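Side-chain contacts in Lmo0131 protein (Listeria monocytogenes, PDB 4Q6J), which is of unknown function but, as an EAL-domain protein with a TIM-barrel fold, probably hydrolyses the bacterial second messenger cyclic di-GMP: residues K79-L84 with F88-N93; T103-L108 with D139-K144; K144-G149 with S169-I174. One frame throughout, in Å; residues are numbered along the deposited sequence.

In the fold
All three contacts belong to the EAL barrel and follow one another along the chain. Contact 1 joins the end of helix 66-83 to strand 89-95. Contact 2 sets helix 102-115 against helix 136-146, and contact 3 ties the end of that second helix to the loop before strand 174-177. Contacts 2 and 3 share Lys144, have centres about 10 Å apart and touch directly, for example where Met105 meets Ile145. Contact 1 stands apart, its centre about 19 Å from that of contact 2 and about 17 Å from that of contact 3. Together they sample helix-to-strand, helix-to-helix and helix-to-loop packing around successive parallel strands, the joints from which such a barrel is built.

Contact 1. Residues K79-L84 with F88-N93; sequences KQINQL and FSISIN
The ring of Phe88 meets Leu84 at its edge: Leu84 CB lies near the ring plane, 4.1 Å from Phe88 CD2, while the ring of Phe38, on the neighbouring strand 35-45, meets it with the planes inclined at about 50°. This is where helix 66-83 gives way, through a short loop, to strand 89-95, the closing step of a beta-alpha-beta crossover in the TIM barrel, since strands 35-45 and 89-95 pair in parallel. Leu84 is the first residue to leave the helix. Its CG stands anti to its own carbonyl carbon (chi1 -67°), from where CD1 approaches Phe88 CB and CD2 as well as the end of Ile90, with Leu84 CD1 to Ile90 CD1 at 4.3 Å. Ile90 is the strand residue that the helix rests on, and it is met at two places, CB and CD1. Its beta carbon receives the flank of Ile81, with Ile81 CG1 and Ile90 CB 3.7 Å apart and the two side chains running past one another in opposite directions. The methyl end of Ile90 instead presses against the aliphatic base of Gln80, a tight approach of 3.4 Å between Ile90 CD1 and Gln80 CG. The Gln80 chain bends at chi2 (52°), and its amide end leads off from the strand, leaving methylenes at the interface. Ile81 also packs on Leu122 of strand 122-127, so the helix residue spans two adjacent strands. No direct hydrogen bond links the segments; a single water does so instead, between the last helical turn and the residue just before the strand. Water 1 donates one hydrogen bond to Ile81 O at 2.9 Å and a second to Phe88 O at 2.9 Å.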
loop_
_atom_site.group_PDB
_atom_site.type_symbol
_atom_site.label_atom_id
_atom_site.label_comp_id
_atom_site.label_asym_id
_atom_site.label_seq_id
_atom_site.Cartn_x
_atom_site.Cartn_y
_atom_site.Cartn_z
ATOM N N LYS B 79 -2.615 -34.656 5.950
ATOM C CA LYS B 79 -2.031 -35.979 6.026
ATOM C C LYS B 79 -1.075 -36.076 7.214
ATOM O O LYS B 79 -1.095 -37.037 7.975
ATOM C CB LYS B 79 -1.291 -36.275 4.728
ATOM C CG LYS B 79 -2.207 -36.507 3.554
ATOM C CD LYS B 79 -1.457 -36.271 2.240
ATOM C CE LYS B 79 -2.216 -36.758 1.021
ATOM N NZ LYS B 79 -3.669 -36.604 1.203
ATOM N N GLN B 80 -0.233 -35.065 7.364
ATOM C CA GLN B 80 0.745 -35.043 8.444
ATOM C C GLN B 80 0.137 -35.036 9.864
ATOM O O GLN B 80 0.665 -35.673 10.778
ATOM C CB GLN B 80 1.659 -33.850 8.277
ATOM C CG GLN B 80 2.909 -33.921 9.143
ATOM C CD GLN B 80 3.666 -35.223 8.980
ATOM O OE1 GLN B 80 3.557 -36.133 9.795
ATOM N NE2 GLN B 80 4.440 -35.312 7.916
ATOM N N ILE B 81 -0.947 -34.294 10.049
ATOM C CA ILE B 81 -1.650 -34.239 11.321
ATOM C C ILE B 81 -2.225 -35.610 11.599
ATOM O O ILE B 81 -2.099 -36.122 12.714
ATOM C CB ILE B 81 -2.777 -33.220 11.263
ATOM C CG1 ILE B 81 -2.216 -31.810 11.176
ATOM C CG2 ILE B 81 -3.671 -33.336 12.472
ATOM C CD1 ILE B 81 -3.277 -30.797 10.783
ATOM N N ASN B 82 -2.855 -36.204 10.581
ATOM C CA ASN B 82 -3.428 -37.549 10.716
ATOM C C ASN B 82 -2.395 -38.549 11.161
ATOM O O ASN B 82 -2.669 -39.363 12.018
ATOM C CB ASN B 82 -4.072 -38.050 9.416
ATOM C CG ASN B 82 -5.363 -37.339 9.095
ATOM O OD1 ASN B 82 -5.977 -36.688 9.945
ATOM N ND2 ASN B 82 -5.788 -37.472 7.860
ATOM N N GLN B 83 -1.204 -38.473 10.581
ATOM C CA GLN B 83 -0.122 -39.371 10.974
ATOM C C GLN B 83 0.286 -39.253 12.452
ATOM O O GLN B 83 0.606 -40.252 13.069
ATOM C CB GLN B 83 1.102 -39.216 10.064
ATOM C CG GLN B 83 2.116 -40.328 10.229
ATOM C CD GLN B 83 3.275 -39.985 11.163
ATOM O OE1 GLN B 83 4.119 -40.835 11.471
ATOM N NE2 GLN B 83 3.329 -38.740 11.603
ATOM N N LEU B 84 0.260 -38.051 13.012
ATOM C CA LEU B 84 0.809 -37.816 14.342
ATOM C C LEU B 84 -0.197 -38.108 15.428
ATOM O O LEU B 84 -0.004 -37.730 16.569
ATOM C CB LEU B 84 1.346 -36.389 14.490
ATOM C CG LEU B 84 2.579 -36.148 13.616
ATOM C CD1 LEU B 84 2.887 -34.675 13.455
ATOM C CD2 LEU B 84 3.774 -36.874 14.181
ATOM N N PHE B 88 -0.002 -33.550 17.933
ATOM C CA PHE B 88 0.600 -32.266 17.564
ATOM C C PHE B 88 -0.326 -31.473 16.652
ATOM O O PHE B 88 -0.964 -32.050 15.786
ATOM C CB PHE B 88 1.957 -32.492 16.871
ATOM C CG PHE B 88 2.970 -33.177 17.744
ATOM C CD1 PHE B 88 3.698 -32.460 18.680
ATOM C CD2 PHE B 88 3.199 -34.535 17.638
ATOM C CE1 PHE B 88 4.613 -33.084 19.485
ATOM C CE2 PHE B 88 4.127 -35.151 18.440
ATOM C CZ PHE B 88 4.831 -34.415 19.368
ATOM N N SER B 89 -0.387 -30.150 16.843
ATOM C CA SER B 89 -1.061 -29.265 15.883
ATOM C C SER B 89 -0.128 -28.854 14.757
ATOM O O SER B 89 1.074 -28.809 14.928
ATOM C CB SER B 89 -1.652 -28.025 16.558
ATOM O OG SER B 89 -0.631 -27.143 16.954
ATOM N N ILE B 90 -0.697 -28.603 13.584
ATOM C CA ILE B 90 0.067 -28.068 12.462
ATOM C C ILE B 90 -0.708 -26.913 11.847
ATOM O O ILE B 90 -1.891 -27.049 11.562
ATOM C CB ILE B 90 0.370 -29.140 11.390
ATOM C CG1 ILE B 90 1.211 -30.273 11.999
ATOM C CG2 ILE B 90 1.076 -28.505 10.181
ATOM C CD1 ILE B 90 1.661 -31.321 11.022
ATOM N N SER B 91 -0.045 -25.776 11.662
ATOM C CA SER B 91 -0.684 -24.622 11.007
ATOM C C SER B 91 -0.386 -24.551 9.511
ATOM O O SER B 91 0.657 -25.030 9.065
ATOM C CB SER B 91 -0.282 -23.301 11.664
ATOM O OG SER B 91 1.085 -23.075 11.498
ATOM N N ILE B 92 -1.313 -23.953 8.755
ATOM C CA ILE B 92 -1.087 -23.596 7.358
ATOM C C ILE B 92 -1.356 -22.115 7.151
ATOM O O ILE B 92 -2.280 -21.553 7.732
ATOM C CB ILE B 92 -1.969 -24.395 6.364
ATOM C CG1 ILE B 92 -3.446 -24.139 6.615
ATOM C CG2 ILE B 92 -1.671 -25.885 6.440
ATOM C CD1 ILE B 92 -4.334 -25.047 5.807
ATOM N N ASN B 93 -0.532 -21.500 6.316
ATOM C CA ASN B 93 -0.662 -20.096 6.016
ATOM C C ASN B 93 -1.666 -19.912 4.920
ATOM O O ASN B 93 -1.504 -20.457 3.827
ATOM C CB ASN B 93 0.689 -19.538 5.581
ATOM C CG ASN B 93 1.676 -19.520 6.704
ATOM O OD1 ASN B 93 1.299 -19.528 7.874
ATOM N ND2 ASN B 93 2.941 -19.516 6.372
HETATM O O HOH W 1 -1.536 -34.795 15.245
#

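Contact 2. Residues T103-L108 with D139-K144; sequences TYMTFL and DKNLRK. With ACY (acetic acid), chain S; ACY (acetic acid), chain C.
Helices 102-115 and 136-146 come closest at Met105 and Asn141, whose CA atoms lie 5.9 Å apart, near enough for the backbones to be joined through one water. The side chain of Met105, a selenomethionine, makes the contact in two steps. Its CB and CG pass at a slant over the Asn141 side chain, with Met105 CB 3.7 Å from Asn141 CG. Successive bends at chi2 (-63°) and chi3 (-80°) then curl the chain round, so that Met105 CE meets Leu142 CD2 at 3.8 Å. Met105 also packs on Ile124 of strand 122-127 and on Ile145, which places its end between the helix pair and the barrel wall.

Asn141 packs on Met105 through CB and the amide group, yet its amide is hydrogen-bonded at both ends: ND2 donates to Val99 O, while OD1 bonds to Ser102 OG and accepts a hydrogen bond from water 3 at 2.9 Å. That water also donates to Thr106 OG1, a longer bond of 3.3 Å. Water 2 bridges the two backbones by donating to Met105 O at 2.9 Å and to Asn141 O at 2.6 Å. At the head of the first helix, Thr103 N and Thr103 OG1 each bond a different acetate, probably from the crystallisation liquor, beside Thr103 of the second subunit. Apolar contact towards the strands, with one water joining two backbone carbonyls and another a hydroxyl and an amide oxygen, thus builds a pair of neighbouring helices in the outer layer of a TIM barrel.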
loop_
_atom_site.group_PDB
_atom_site.type_symbol
_atom_site.label_atom_id
_atom_site.label_comp_id
_atom_site.label_asym_id
_atom_site.label_seq_id
_atom_site.Cartn_x
_atom_site.Cartn_y
_atom_site.Cartn_z
ATOM N N THR B 103 -15.836 -19.169 -1.735
ATOM C CA THR B 103 -15.667 -20.287 -2.621
ATOM C C THR B 103 -14.469 -21.150 -2.195
ATOM O O THR B 103 -14.567 -22.374 -2.125
ATOM C CB THR B 103 -15.562 -19.803 -4.058
ATOM O OG1 THR B 103 -16.855 -19.350 -4.498
ATOM C CG2 THR B 103 -15.108 -20.912 -4.936
ATOM N N TYR B 104 -13.351 -20.513 -1.869
ATOM C CA TYR B 104 -12.228 -21.274 -1.330
ATOM C C TYR B 104 -12.549 -21.860 0.025
ATOM O O TYR B 104 -12.246 -22.990 0.287
ATOM C CB TYR B 104 -10.953 -20.444 -1.183
ATOM C CG TYR B 104 -9.860 -21.319 -0.623
ATOM C CD1 TYR B 104 -9.281 -22.281 -1.405
ATOM C CD2 TYR B 104 -9.457 -21.225 0.710
ATOM C CE1 TYR B 104 -8.313 -23.106 -0.904
ATOM C CE2 TYR B 104 -8.486 -22.058 1.220
ATOM C CZ TYR B 104 -7.928 -23.005 0.410
ATOM O OH TYR B 104 -6.975 -23.878 0.881
HETATM N N MSE B 105 -13.130 -21.071 0.910
HETATM C CA MSE B 105 -13.270 -21.511 2.287
HETATM C C MSE B 105 -14.314 -22.606 2.414
HETATM O O MSE B 105 -14.355 -23.343 3.393
HETATM C CB MSE B 105 -13.559 -20.326 3.216
HETATM C CG MSE B 105 -12.335 -19.396 3.407
HETATM SE SE MSE B 105 -10.778 -20.269 4.283
HETATM C CE MSE B 105 -11.427 -20.121 6.131
ATOM N N THR B 106 -15.161 -22.719 1.406
ATOM C CA THR B 106 -16.156 -23.786 1.364
ATOM C C THR B 106 -15.507 -25.067 0.943
ATOM O O THR B 106 -15.704 -26.088 1.558
ATOM C CB THR B 106 -17.264 -23.445 0.400
ATOM O OG1 THR B 106 -18.134 -22.507 1.040
ATOM C CG2 THR B 106 -18.042 -24.694 0.024
ATOM N N PHE B 107 -14.693 -25.009 -0.094
ATOM C CA PHE B 107 -13.878 -26.161 -0.422
ATOM C C PHE B 107 -12.981 -26.651 0.717
ATOM O O PHE B 107 -12.804 -27.850 0.889
ATOM C CB PHE B 107 -12.987 -25.877 -1.606
ATOM C CG PHE B 107 -12.158 -27.040 -1.976
ATOM C CD1 PHE B 107 -12.762 -28.203 -2.441
ATOM C CD2 PHE B 107 -10.794 -27.016 -1.808
ATOM C CE1 PHE B 107 -12.008 -29.302 -2.773
ATOM C CE2 PHE B 107 -10.048 -28.101 -2.158
ATOM C CZ PHE B 107 -10.655 -29.243 -2.636
ATOM N N LEU B 108 -12.399 -25.711 1.462
ATOM C CA LEU B 108 -11.471 -26.079 2.511
ATOM C C LEU B 108 -12.220 -26.745 3.652
ATOM O O LEU B 108 -11.784 -27.735 4.206
ATOM C CB LEU B 108 -10.678 -24.869 3.022
ATOM C CG LEU B 108 -9.756 -25.207 4.214
ATOM C CD1 LEU B 108 -8.706 -26.225 3.849
ATOM C CD2 LEU B 108 -9.098 -23.991 4.812
ATOM N N ASP B 139 -15.074 -13.362 8.551
ATOM C CA ASP B 139 -15.541 -13.771 9.864
ATOM C C ASP B 139 -16.401 -15.019 9.739
ATOM O O ASP B 139 -16.145 -16.018 10.389
ATOM C CB ASP B 139 -16.335 -12.617 10.459
ATOM C CG ASP B 139 -16.745 -12.858 11.877
ATOM O OD1 ASP B 139 -16.189 -13.779 12.517
ATOM O OD2 ASP B 139 -17.623 -12.098 12.351
ATOM N N LYS B 140 -17.391 -14.963 8.852
ATOM C CA LYS B 140 -18.247 -16.120 8.543
ATOM C C LYS B 140 -17.551 -17.372 7.988
ATOM O O LYS B 140 -17.848 -18.475 8.402
ATOM C CB LYS B 140 -19.359 -15.693 7.583
ATOM C CG LYS B 140 -20.403 -16.770 7.326
ATOM C CD LYS B 140 -21.775 -16.162 7.078
ATOM C CE LYS B 140 -22.892 -17.182 7.331
ATOM N NZ LYS B 140 -23.108 -17.526 8.782
ATOM N N ASN B 141 -16.643 -17.177 7.044
ATOM C CA ASN B 141 -15.800 -18.235 6.496
ATOM C C ASN B 141 -15.054 -18.996 7.588
ATOM O O ASN B 141 -15.077 -20.218 7.628
ATOM C CB ASN B 141 -14.803 -17.655 5.481
ATOM C CG ASN B 141 -15.450 -17.343 4.174
ATOM O OD1 ASN B 141 -16.546 -17.788 3.923
ATOM N ND2 ASN B 141 -14.785 -16.583 3.333
ATOM N N LEU B 142 -14.418 -18.232 8.471
ATOM C CA LEU B 142 -13.680 -18.766 9.589
ATOM C C LEU B 142 -14.614 -19.483 10.535
ATOM O O LEU B 142 -14.339 -20.604 10.923
ATOM C CB LEU B 142 -12.937 -17.646 10.305
ATOM C CG LEU B 142 -11.820 -17.080 9.436
ATOM C CD1 LEU B 142 -11.281 -15.805 10.001
ATOM C CD2 LEU B 142 -10.735 -18.114 9.293
ATOM N N ARG B 143 -15.710 -18.844 10.905
ATOM C CA ARG B 143 -16.620 -19.420 11.893
ATOM C C ARG B 143 -17.079 -20.807 11.473
ATOM O O ARG B 143 -17.221 -21.681 12.322
ATOM C CB ARG B 143 -17.842 -18.527 12.168
ATOM C CG ARG B 143 -17.587 -17.164 12.863
ATOM C CD ARG B 143 -18.898 -16.622 13.485
ATOM N NE ARG B 143 -19.027 -15.159 13.583
ATOM C CZ ARG B 143 -18.577 -14.404 14.589
ATOM N NH1 ARG B 143 -18.780 -13.094 14.572
ATOM N NH2 ARG B 143 -17.911 -14.946 15.599
ATOM N N LYS B 144 -17.268 -21.021 10.170
ATOM C CA LYS B 144 -17.708 -22.321 9.655
ATOM C C LYS B 144 -16.661 -23.383 9.790
ATOM O O LYS B 144 -16.975 -24.548 10.031
ATOM C CB LYS B 144 -18.077 -22.245 8.193
ATOM C CG LYS B 144 -19.411 -21.617 7.974
ATOM C CD LYS B 144 -19.614 -21.285 6.521
ATOM C CE LYS B 144 -20.846 -20.416 6.354
ATOM N NZ LYS B 144 -21.214 -20.278 4.939
HETATM C C ACY S . -14.623 -16.187 -5.090
HETATM O O ACY S . -15.819 -16.431 -5.277
HETATM O OXT ACY S . -14.155 -16.069 -3.948
HETATM C CH3 ACY S . -13.712 -15.997 -6.259
HETATM C C ACY C . -16.310 -15.099 -2.788
HETATM O O ACY C . -16.542 -16.298 -2.964
HETATM O OXT ACY C . -15.937 -14.366 -3.715
HETATM C CH3 ACY C . -16.449 -14.508 -1.422
HETATM O O HOH W 2 -15.451 -21.908 5.699
HETATM O O HOH W 3 -17.494 -20.500 3.548
#

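Contact 3. Residues K144-G149 with S169-I174; sequences KIKDLG and SLPIDI
Lys146 NZ is gripped by two residues of the loop 169-174. The shortest bond runs from Lys146 NZ to Pro171 O at 2.6 Å, with a C=O...donor angle of 137° and the nitrogen lying above the carbonyl plane. A salt bridge joins the same Lys146 NZ to Asp173 OD1 at 3.0 Å, and here too the donor comes from above, 40° out of the carboxylate plane. The second oxygen, Asp173 OD2, adds a weak bond to Lys146 NZ at 3.2 Å.

The lysine reaches across from the end of helix 136-146. A turn at chi3 (75°) in an otherwise extended chain turns the ammonium toward the loop, while Lys146 CD rests against Pro171 CG at 3.7 Å. Pro171 is the centre of an inverse gamma turn, and its ring packs back on Asp139 and Leu142 of the same helix. Just beyond Lys146 the helix closes in a Schellman motif, with Gly149 at positive phi.

Asp173 OD2 also accepts a hydrogen bond from Val152 N, so the carboxylate is held from the adjoining strand 151-154 as well. One ammonium and one carboxylate therefore connect helix end, loop and strand, and the nearby positive charge would be expected to keep Asp173 ionised.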
loop_
_atom_site.group_PDB
_atom_site.type_symbol
_atom_site.label_atom_id
_atom_site.label_comp_id
_atom_site.label_asym_id
_atom_site.label_seq_id
_atom_site.Cartn_x
_atom_site.Cartn_y
_atom_site.Cartn_z
ATOM N N LYS B 144 -17.268 -21.021 10.170
ATOM C CA LYS B 144 -17.708 -22.321 9.655
ATOM C C LYS B 144 -16.661 -23.383 9.790
ATOM O O LYS B 144 -16.975 -24.548 10.031
ATOM C CB LYS B 144 -18.077 -22.245 8.193
ATOM C CG LYS B 144 -19.411 -21.617 7.974
ATOM C CD LYS B 144 -19.614 -21.285 6.521
ATOM C CE LYS B 144 -20.846 -20.416 6.354
ATOM N NZ LYS B 144 -21.214 -20.278 4.939
ATOM N N ILE B 145 -15.408 -23.005 9.606
ATOM C CA ILE B 145 -14.349 -23.979 9.763
ATOM C C ILE B 145 -14.094 -24.192 11.260
ATOM O O ILE B 145 -13.825 -25.306 11.697
ATOM C CB ILE B 145 -13.075 -23.591 8.989
ATOM C CG1 ILE B 145 -13.361 -23.596 7.487
ATOM C CG2 ILE B 145 -11.961 -24.575 9.251
ATOM C CD1 ILE B 145 -12.141 -23.523 6.638
ATOM N N LYS B 146 -14.225 -23.129 12.049
ATOM C CA LYS B 146 -14.111 -23.250 13.501
ATOM C C LYS B 146 -15.183 -24.196 14.060
ATOM O O LYS B 146 -14.965 -24.848 15.067
ATOM C CB LYS B 146 -14.199 -21.888 14.183
ATOM C CG LYS B 146 -12.981 -20.999 13.913
ATOM C CD LYS B 146 -12.891 -19.812 14.842
ATOM C CE LYS B 146 -12.426 -20.263 16.222
ATOM N NZ LYS B 146 -12.048 -19.127 17.095
ATOM N N ASP B 147 -16.327 -24.287 13.387
ATOM C CA ASP B 147 -17.402 -25.193 13.801
ATOM C C ASP B 147 -16.960 -26.647 13.780
ATOM O O ASP B 147 -17.616 -27.483 14.367
ATOM C CB ASP B 147 -18.632 -25.064 12.906
ATOM C CG ASP B 147 -19.383 -23.718 13.076
ATOM O OD1 ASP B 147 -19.228 -23.040 14.115
ATOM O OD2 ASP B 147 -20.156 -23.354 12.159
ATOM N N LEU B 148 -15.858 -26.944 13.101
ATOM C CA LEU B 148 -15.354 -28.305 13.021
ATOM C C LEU B 148 -14.312 -28.597 14.115
ATOM O O LEU B 148 -13.986 -29.751 14.396
ATOM C CB LEU B 148 -14.770 -28.566 11.621
ATOM C CG LEU B 148 -15.726 -28.412 10.427
ATOM C CD1 LEU B 148 -14.968 -28.325 9.099
ATOM C CD2 LEU B 148 -16.786 -29.529 10.397
ATOM N N GLY B 149 -13.785 -27.550 14.729
ATOM C CA GLY B 149 -12.818 -27.712 15.801
ATOM C C GLY B 149 -11.495 -27.037 15.513
ATOM O O GLY B 149 -10.661 -26.907 16.400
ATOM N N SER B 169 -12.588 -8.089 14.873
ATOM C CA SER B 169 -13.683 -8.577 14.054
ATOM C C SER B 169 -13.536 -9.968 13.408
ATOM O O SER B 169 -14.403 -10.384 12.635
ATOM C CB SER B 169 -14.033 -7.526 13.011
ATOM O OG SER B 169 -14.180 -6.261 13.630
ATOM N N LEU B 170 -12.459 -10.682 13.723
ATOM C CA LEU B 170 -12.320 -12.075 13.305
ATOM C C LEU B 170 -12.275 -12.995 14.534
ATOM O O LEU B 170 -11.995 -12.531 15.638
ATOM C CB LEU B 170 -11.070 -12.243 12.443
ATOM C CG LEU B 170 -11.138 -11.515 11.109
ATOM C CD1 LEU B 170 -9.870 -11.781 10.375
ATOM C CD2 LEU B 170 -12.326 -12.013 10.350
ATOM N N PRO B 171 -12.565 -14.295 14.358
ATOM C CA PRO B 171 -12.619 -15.178 15.528
ATOM C C PRO B 171 -11.250 -15.813 15.861
ATOM O O PRO B 171 -11.063 -17.009 15.855
ATOM C CB PRO B 171 -13.658 -16.216 15.113
ATOM C CG PRO B 171 -13.420 -16.376 13.692
ATOM C CD PRO B 171 -13.071 -14.976 13.158
ATOM N N ILE B 172 -10.301 -14.952 16.195
ATOM C CA ILE B 172 -8.916 -15.328 16.408
ATOM C C ILE B 172 -8.694 -16.075 17.735
ATOM O O ILE B 172 -9.190 -15.660 18.781
ATOM C CB ILE B 172 -8.015 -14.067 16.367
ATOM C CG1 ILE B 172 -8.285 -13.231 15.117
ATOM C CG2 ILE B 172 -6.573 -14.448 16.434
ATOM C CD1 ILE B 172 -8.189 -14.012 13.864
ATOM N N ASP B 173 -7.958 -17.191 17.670
ATOM C CA ASP B 173 -7.547 -17.973 18.842
ATOM C C ASP B 173 -6.103 -17.656 19.265
ATOM O O ASP B 173 -5.780 -17.654 20.446
ATOM C CB ASP B 173 -7.599 -19.481 18.554
ATOM C CG ASP B 173 -8.982 -19.979 18.215
ATOM O OD1 ASP B 173 -9.884 -19.839 19.064
ATOM O OD2 ASP B 173 -9.163 -20.526 17.118
ATOM N N ILE B 174 -5.226 -17.434 18.297
ATOM C CA ILE B 174 -3.804 -17.266 18.579
ATOM C C ILE B 174 -3.245 -16.047 17.839
ATOM O O ILE B 174 -3.454 -15.866 16.641
ATOM C CB ILE B 174 -2.994 -18.530 18.188
ATOM C CG1 ILE B 174 -3.368 -19.722 19.069
ATOM C CG2 ILE B 174 -1.503 -18.275 18.244
ATOM C CD1 ILE B 174 -3.736 -20.925 18.260
#